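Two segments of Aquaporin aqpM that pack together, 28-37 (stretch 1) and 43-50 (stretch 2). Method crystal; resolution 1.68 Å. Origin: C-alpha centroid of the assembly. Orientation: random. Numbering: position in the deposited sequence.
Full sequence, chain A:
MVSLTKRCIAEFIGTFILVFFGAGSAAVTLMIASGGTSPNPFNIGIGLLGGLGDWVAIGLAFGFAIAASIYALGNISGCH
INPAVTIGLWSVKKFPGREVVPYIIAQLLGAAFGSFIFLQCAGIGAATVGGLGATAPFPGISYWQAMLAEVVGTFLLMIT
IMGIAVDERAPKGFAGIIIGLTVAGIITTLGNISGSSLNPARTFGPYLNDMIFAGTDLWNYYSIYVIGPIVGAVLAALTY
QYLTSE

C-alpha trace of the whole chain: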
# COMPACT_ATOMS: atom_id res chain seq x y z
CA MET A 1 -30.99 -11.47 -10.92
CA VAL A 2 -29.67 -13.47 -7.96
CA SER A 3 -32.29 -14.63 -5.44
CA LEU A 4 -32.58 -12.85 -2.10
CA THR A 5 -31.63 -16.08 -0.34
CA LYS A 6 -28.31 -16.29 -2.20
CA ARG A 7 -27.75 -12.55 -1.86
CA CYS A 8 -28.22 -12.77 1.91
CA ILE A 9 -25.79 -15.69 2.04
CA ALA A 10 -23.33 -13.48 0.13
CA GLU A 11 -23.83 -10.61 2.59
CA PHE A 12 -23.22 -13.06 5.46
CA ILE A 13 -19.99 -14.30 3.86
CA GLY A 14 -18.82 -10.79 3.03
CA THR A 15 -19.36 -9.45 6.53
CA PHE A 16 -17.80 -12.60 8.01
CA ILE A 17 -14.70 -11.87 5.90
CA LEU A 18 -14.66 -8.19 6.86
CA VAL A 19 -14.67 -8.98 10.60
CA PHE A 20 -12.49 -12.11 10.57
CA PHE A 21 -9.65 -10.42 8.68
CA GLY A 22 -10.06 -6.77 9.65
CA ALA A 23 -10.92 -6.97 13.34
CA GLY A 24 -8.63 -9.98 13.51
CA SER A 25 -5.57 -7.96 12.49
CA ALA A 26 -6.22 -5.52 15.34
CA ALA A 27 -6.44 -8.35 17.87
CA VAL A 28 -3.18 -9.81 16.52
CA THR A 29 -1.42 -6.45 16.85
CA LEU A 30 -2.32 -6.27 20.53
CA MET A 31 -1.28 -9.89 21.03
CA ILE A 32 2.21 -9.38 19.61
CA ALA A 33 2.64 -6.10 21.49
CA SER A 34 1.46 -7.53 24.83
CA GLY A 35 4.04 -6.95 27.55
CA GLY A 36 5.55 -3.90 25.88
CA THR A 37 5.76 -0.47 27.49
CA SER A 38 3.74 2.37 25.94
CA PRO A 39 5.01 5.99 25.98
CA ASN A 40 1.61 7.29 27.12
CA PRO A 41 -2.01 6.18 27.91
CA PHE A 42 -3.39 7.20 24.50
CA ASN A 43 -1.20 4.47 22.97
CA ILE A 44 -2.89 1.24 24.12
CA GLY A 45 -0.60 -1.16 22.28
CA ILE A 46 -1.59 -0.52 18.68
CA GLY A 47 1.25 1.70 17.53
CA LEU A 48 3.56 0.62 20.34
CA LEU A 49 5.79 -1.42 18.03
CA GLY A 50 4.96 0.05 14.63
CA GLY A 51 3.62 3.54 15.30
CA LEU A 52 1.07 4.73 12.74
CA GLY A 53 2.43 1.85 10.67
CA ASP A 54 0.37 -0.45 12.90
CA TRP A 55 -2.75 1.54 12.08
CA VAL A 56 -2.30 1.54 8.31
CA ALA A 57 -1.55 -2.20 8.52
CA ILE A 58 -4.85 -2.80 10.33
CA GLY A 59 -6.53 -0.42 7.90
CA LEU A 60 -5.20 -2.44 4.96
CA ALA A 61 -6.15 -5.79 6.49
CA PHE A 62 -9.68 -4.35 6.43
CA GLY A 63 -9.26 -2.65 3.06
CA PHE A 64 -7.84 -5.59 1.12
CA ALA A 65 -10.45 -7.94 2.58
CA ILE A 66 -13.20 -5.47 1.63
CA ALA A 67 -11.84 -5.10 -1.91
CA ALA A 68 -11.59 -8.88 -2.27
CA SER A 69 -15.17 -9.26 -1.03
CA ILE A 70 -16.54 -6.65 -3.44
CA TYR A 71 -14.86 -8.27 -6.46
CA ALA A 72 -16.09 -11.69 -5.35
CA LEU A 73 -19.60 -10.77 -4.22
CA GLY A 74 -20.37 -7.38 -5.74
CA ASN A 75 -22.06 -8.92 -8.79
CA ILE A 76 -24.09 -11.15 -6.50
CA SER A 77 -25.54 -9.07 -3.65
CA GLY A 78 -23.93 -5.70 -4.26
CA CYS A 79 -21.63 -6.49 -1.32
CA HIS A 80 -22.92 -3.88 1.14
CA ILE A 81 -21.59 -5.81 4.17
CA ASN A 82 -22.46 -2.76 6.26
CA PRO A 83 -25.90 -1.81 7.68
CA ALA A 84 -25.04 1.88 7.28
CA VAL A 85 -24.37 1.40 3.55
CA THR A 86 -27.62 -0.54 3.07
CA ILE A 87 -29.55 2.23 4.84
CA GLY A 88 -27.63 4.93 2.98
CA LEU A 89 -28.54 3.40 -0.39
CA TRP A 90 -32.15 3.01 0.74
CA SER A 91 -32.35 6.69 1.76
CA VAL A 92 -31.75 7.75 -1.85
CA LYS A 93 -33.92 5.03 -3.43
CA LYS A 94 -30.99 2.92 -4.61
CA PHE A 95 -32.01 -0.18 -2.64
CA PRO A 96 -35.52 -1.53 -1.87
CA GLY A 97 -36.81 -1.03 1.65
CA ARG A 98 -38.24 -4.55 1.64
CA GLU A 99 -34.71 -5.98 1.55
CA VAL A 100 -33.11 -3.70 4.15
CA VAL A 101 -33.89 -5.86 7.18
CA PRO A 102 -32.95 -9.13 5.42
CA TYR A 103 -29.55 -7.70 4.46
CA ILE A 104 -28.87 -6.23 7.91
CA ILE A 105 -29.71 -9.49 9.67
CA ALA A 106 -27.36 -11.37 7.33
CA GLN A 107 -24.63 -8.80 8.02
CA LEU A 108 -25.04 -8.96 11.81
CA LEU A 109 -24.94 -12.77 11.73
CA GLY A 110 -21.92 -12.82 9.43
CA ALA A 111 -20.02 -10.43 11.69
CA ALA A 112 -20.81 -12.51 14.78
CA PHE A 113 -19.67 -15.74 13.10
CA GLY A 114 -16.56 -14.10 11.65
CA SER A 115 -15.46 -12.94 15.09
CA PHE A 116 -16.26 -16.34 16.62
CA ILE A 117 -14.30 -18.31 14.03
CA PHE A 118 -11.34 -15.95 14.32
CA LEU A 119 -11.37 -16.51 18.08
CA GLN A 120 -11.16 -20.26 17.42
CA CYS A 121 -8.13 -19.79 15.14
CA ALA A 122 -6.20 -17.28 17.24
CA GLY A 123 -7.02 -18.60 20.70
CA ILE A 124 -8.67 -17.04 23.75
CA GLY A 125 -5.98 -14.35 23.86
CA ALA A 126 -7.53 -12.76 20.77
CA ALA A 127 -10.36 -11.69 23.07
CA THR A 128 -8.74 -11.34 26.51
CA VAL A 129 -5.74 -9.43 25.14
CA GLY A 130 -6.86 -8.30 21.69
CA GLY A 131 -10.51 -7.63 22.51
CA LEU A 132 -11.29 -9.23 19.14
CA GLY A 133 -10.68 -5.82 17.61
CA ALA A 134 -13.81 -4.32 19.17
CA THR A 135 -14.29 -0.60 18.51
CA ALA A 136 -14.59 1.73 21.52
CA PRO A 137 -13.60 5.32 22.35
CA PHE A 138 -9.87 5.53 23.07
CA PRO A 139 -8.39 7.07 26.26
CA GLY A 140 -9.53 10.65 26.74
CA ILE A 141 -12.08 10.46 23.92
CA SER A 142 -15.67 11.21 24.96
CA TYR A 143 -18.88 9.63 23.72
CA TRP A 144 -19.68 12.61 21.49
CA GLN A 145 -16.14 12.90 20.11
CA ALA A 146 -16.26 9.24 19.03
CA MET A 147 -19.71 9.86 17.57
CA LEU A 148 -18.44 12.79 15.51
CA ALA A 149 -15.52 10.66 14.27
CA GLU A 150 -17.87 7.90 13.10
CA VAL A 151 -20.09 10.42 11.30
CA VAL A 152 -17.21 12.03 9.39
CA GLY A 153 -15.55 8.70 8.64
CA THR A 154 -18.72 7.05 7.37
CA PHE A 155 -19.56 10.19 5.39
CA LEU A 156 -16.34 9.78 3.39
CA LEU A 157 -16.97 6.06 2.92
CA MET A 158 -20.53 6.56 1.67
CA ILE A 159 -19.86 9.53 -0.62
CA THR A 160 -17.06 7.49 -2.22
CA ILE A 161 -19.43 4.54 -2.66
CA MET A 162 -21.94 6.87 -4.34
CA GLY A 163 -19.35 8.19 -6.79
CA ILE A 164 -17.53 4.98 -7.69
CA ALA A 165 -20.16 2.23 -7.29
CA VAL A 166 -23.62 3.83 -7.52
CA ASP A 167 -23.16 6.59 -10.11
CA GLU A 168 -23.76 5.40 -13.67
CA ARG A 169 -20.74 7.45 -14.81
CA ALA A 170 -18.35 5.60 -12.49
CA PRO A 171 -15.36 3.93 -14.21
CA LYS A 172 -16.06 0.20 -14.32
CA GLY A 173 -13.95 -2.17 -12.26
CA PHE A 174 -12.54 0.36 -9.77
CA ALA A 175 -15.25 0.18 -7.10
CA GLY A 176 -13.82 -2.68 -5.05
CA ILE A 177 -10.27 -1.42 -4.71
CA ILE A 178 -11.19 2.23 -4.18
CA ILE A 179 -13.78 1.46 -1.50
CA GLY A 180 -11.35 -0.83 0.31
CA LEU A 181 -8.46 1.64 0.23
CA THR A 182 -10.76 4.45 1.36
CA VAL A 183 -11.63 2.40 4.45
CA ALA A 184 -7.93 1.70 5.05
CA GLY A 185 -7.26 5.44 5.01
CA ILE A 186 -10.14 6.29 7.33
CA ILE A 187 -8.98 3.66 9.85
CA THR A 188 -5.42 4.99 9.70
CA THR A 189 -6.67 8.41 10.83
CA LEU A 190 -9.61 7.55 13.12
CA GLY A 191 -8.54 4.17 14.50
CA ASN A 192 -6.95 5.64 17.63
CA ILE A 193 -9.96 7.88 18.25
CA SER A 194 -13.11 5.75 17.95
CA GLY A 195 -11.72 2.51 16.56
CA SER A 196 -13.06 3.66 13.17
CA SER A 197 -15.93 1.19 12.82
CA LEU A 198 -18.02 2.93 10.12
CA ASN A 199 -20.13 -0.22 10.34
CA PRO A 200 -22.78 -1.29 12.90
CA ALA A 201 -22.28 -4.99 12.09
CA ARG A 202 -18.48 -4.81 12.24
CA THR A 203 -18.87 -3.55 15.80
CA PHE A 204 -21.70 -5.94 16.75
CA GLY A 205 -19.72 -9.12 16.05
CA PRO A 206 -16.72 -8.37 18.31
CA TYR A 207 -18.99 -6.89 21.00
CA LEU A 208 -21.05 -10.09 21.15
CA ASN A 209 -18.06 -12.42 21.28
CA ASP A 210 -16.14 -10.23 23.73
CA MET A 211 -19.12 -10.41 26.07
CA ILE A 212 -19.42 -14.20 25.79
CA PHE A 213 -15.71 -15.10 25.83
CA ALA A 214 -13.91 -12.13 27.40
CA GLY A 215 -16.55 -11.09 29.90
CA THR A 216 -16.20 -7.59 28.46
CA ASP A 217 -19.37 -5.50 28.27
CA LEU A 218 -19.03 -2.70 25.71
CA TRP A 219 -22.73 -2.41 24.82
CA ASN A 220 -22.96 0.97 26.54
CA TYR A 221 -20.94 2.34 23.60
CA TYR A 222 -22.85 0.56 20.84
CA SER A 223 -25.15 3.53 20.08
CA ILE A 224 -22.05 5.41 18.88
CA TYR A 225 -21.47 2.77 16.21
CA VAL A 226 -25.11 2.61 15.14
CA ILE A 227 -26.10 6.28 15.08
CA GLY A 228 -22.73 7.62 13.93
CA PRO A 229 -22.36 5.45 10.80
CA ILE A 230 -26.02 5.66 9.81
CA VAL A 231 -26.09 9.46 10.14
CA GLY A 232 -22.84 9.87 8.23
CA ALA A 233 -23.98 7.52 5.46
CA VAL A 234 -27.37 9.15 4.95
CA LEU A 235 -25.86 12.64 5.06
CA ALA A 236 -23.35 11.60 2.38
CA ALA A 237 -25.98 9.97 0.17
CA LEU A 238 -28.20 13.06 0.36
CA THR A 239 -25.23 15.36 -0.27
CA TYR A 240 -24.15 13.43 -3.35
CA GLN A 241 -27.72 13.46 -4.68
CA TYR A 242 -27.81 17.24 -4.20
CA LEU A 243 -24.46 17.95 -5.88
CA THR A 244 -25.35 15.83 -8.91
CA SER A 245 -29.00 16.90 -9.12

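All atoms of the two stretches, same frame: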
# COMPACT_ATOMS: atom_id res chain seq x y z
N VAL A 28 -4.54 -9.29 16.66
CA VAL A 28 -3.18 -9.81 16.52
C VAL A 28 -2.14 -8.77 16.92
O VAL A 28 -1.16 -9.09 17.58
CB VAL A 28 -2.90 -10.28 15.07
CG1 VAL A 28 -1.42 -10.60 14.90
CG2 VAL A 28 -3.74 -11.50 14.75
N THR A 29 -2.36 -7.52 16.52
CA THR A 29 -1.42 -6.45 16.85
C THR A 29 -1.24 -6.35 18.36
O THR A 29 -0.12 -6.27 18.87
CB THR A 29 -1.92 -5.09 16.32
OG1 THR A 29 -2.13 -5.18 14.91
CG2 THR A 29 -0.91 -3.99 16.61
N LEU A 30 -2.36 -6.36 19.08
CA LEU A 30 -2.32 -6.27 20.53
C LEU A 30 -1.67 -7.50 21.15
O LEU A 30 -0.98 -7.41 22.17
CB LEU A 30 -3.74 -6.08 21.08
CG LEU A 30 -4.35 -4.70 20.82
CD1 LEU A 30 -5.82 -4.69 21.22
CD2 LEU A 30 -3.58 -3.63 21.59
N MET A 31 -1.87 -8.66 20.53
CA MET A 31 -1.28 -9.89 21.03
C MET A 31 0.24 -9.90 20.90
O MET A 31 0.94 -10.36 21.80
CB MET A 31 -1.88 -11.10 20.31
CG MET A 31 -3.35 -11.34 20.63
SD MET A 31 -4.10 -12.60 19.57
CE MET A 31 -3.52 -14.12 20.37
N ILE A 32 0.76 -9.40 19.78
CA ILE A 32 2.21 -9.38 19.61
C ILE A 32 2.89 -8.22 20.33
O ILE A 32 4.10 -8.22 20.50
CB ILE A 32 2.62 -9.34 18.11
CG1 ILE A 32 2.15 -8.04 17.46
CG2 ILE A 32 2.05 -10.56 17.39
CD1 ILE A 32 2.70 -7.84 16.05
N ALA A 33 2.10 -7.25 20.77
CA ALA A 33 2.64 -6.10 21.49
C ALA A 33 2.48 -6.27 23.00
O ALA A 33 3.04 -5.50 23.78
CB ALA A 33 1.95 -4.82 21.04
N SER A 34 1.71 -7.27 23.41
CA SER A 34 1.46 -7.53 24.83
C SER A 34 2.76 -7.65 25.62
O SER A 34 3.66 -8.40 25.25
CB SER A 34 0.64 -8.81 24.99
OG SER A 34 0.29 -9.02 26.35
N GLY A 35 2.84 -6.91 26.72
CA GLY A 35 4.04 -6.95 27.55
C GLY A 35 4.94 -5.76 27.31
O GLY A 35 5.83 -5.47 28.11
N GLY A 36 4.73 -5.06 26.19
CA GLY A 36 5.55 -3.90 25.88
C GLY A 36 5.15 -2.69 26.70
O GLY A 36 4.07 -2.65 27.29
N THR A 37 6.03 -1.69 26.74
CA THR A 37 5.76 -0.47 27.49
C THR A 37 5.40 0.68 26.55
O THR A 37 6.17 1.02 25.65
CB THR A 37 6.99 -0.05 28.32
OG1 THR A 37 7.35 -1.11 29.22
CG2 THR A 37 6.69 1.21 29.14
N ASN A 43 -1.74 5.59 23.74
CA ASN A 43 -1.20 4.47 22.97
C ASN A 43 -1.49 3.22 23.81
O ASN A 43 -0.84 2.98 24.82
CB ASN A 43 0.31 4.68 22.77
CG ASN A 43 0.95 3.65 21.85
OD1 ASN A 43 1.92 3.95 21.15
ND2 ASN A 43 0.42 2.44 21.85
N ILE A 44 -2.48 2.44 23.39
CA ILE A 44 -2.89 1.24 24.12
C ILE A 44 -2.19 -0.05 23.71
O ILE A 44 -2.46 -1.11 24.27
CB ILE A 44 -4.41 0.99 23.99
CG1 ILE A 44 -4.75 0.58 22.56
CG2 ILE A 44 -5.17 2.25 24.38
CD1 ILE A 44 -6.17 0.08 22.38
N GLY A 45 -1.29 0.03 22.73
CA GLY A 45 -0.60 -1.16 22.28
C GLY A 45 -0.54 -1.16 20.77
O GLY A 45 0.43 -1.64 20.18
N ILE A 46 -1.58 -0.63 20.14
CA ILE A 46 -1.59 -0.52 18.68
C ILE A 46 -0.77 0.74 18.43
O ILE A 46 -1.16 1.83 18.85
CB ILE A 46 -3.02 -0.35 18.14
CG1 ILE A 46 -3.83 -1.63 18.39
CG2 ILE A 46 -2.97 -0.03 16.64
CD1 ILE A 46 -5.30 -1.52 18.05
N GLY A 47 0.37 0.57 17.79
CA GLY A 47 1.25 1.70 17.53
C GLY A 47 2.47 1.64 18.43
O GLY A 47 3.43 2.38 18.23
N LEU A 48 2.44 0.75 19.41
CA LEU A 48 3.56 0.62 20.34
C LEU A 48 4.81 0.14 19.62
O LEU A 48 5.90 0.68 19.82
CB LEU A 48 3.17 -0.34 21.47
CG LEU A 48 4.06 -0.47 22.72
CD1 LEU A 48 3.30 -1.25 23.78
CD2 LEU A 48 5.37 -1.16 22.39
N LEU A 49 4.66 -0.87 18.76
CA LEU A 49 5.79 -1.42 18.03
C LEU A 49 5.96 -0.86 16.62
O LEU A 49 7.07 -0.78 16.11
CB LEU A 49 5.67 -2.94 17.94
CG LEU A 49 5.62 -3.70 19.27
CD1 LEU A 49 5.38 -5.19 19.00
CD2 LEU A 49 6.92 -3.49 20.02
N GLY A 50 4.86 -0.46 15.98
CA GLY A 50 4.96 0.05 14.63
C GLY A 50 4.45 1.46 14.39
O GLY A 50 4.36 1.89 13.23

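The last part of a helix that enters at Val-28, and the turn after it, pack against an irregular segment, Asn-43 to Gly-50, burying 427 Å² summed over both sides. No hydrogen bond crosses between the two stretches; the contact rests on apolar packing and on methyl groups set against backbone atoms. At its centre the closest CA atoms are Leu-30 CA and Gly-45 CA, 5.7 Å apart. The CA-to-CB bond of Leu-30 points sideways, but its m,t rotamer brings the end of the side chain nearer the partner. There Leu-30 CD2 serves three neighbours, at 3.8 Å from Ile-46 CG1, 3.9 Å from Gly-45 CA and 3.8 Å from Ile-44 O. Gly-45 suits this place for two reasons: an ideal CB would sit 2.9 Å from Leu-30 CD2, a clash, and at phi/psi 137/-35 it would also be jammed against the carbonyl oxygen of Ile-44.

Three residues on, Ala-33 points toward the second stretch, and its small side chain allows a close approach: Ala-33 CB is 3.6 Å from Gly-45 O. That same oxygen accepts a hydrogen bond from Leu-48 N (Leu-48 N to Gly-45 O, 3.2 Å), so the carbonyl lies against a methyl group while its hydrogen bond stays within its own stretch. Leu-49, in an m,t rotamer, extends CD1 to this part of the chain, 4.0 Å from Ala-33 CB and 3.6 Å from Ile-32 O. The side chain of Ile-32 itself stays farther off: Ile-32 CG1 is 4.6 Å from Leu-49 CD1, the nearest approach of that side chain.

Thr-29 adds its methyl to the apolar surface: Thr-29 CG2 is 4.1 Å from Ile-46 CA and 4.2 Å from Ile-46 CG1. Its m rotamer puts CG2 at this contact while OG1 is hydrogen-bonded elsewhere in the structure, so the residue is buried with its hydroxyl satisfied. Ile-46, also m,t, offers its branched side chain to both Thr-29 and Leu-30. Ile-44 is more peripheral and exposed, with Ile-44 CG1 4.5 Å from Leu-30 CD2.

Further on, a type II turn from Ala-33 to Gly-36, closed by the hydrogen bond from Gly-36 N to Ala-33 O (3.0 Å), carries the chain over Leu-48. Gly-35 has the positive phi expected at the third position of such a turn, where a side chain would be jammed against the carbonyl oxygen of Ser-34. Leu-48, in a t,t rotamer, points toward this loop and has 67 Å² covered, the largest area of any residue here; Leu-48 CD1 lies 3.7 Å from Gly-36 C. A CB on Gly-36 would fall a tight 3.1 Å from Leu-48 CD2, so glycine lets the loop lie close. At the polar edge, the CA-to-CB bond of exposed Thr-37 points away, and its backbone meets the leucine, with Thr-37 O 3.9 Å from Leu-48 CG. Ser-34, pointing away, takes no part.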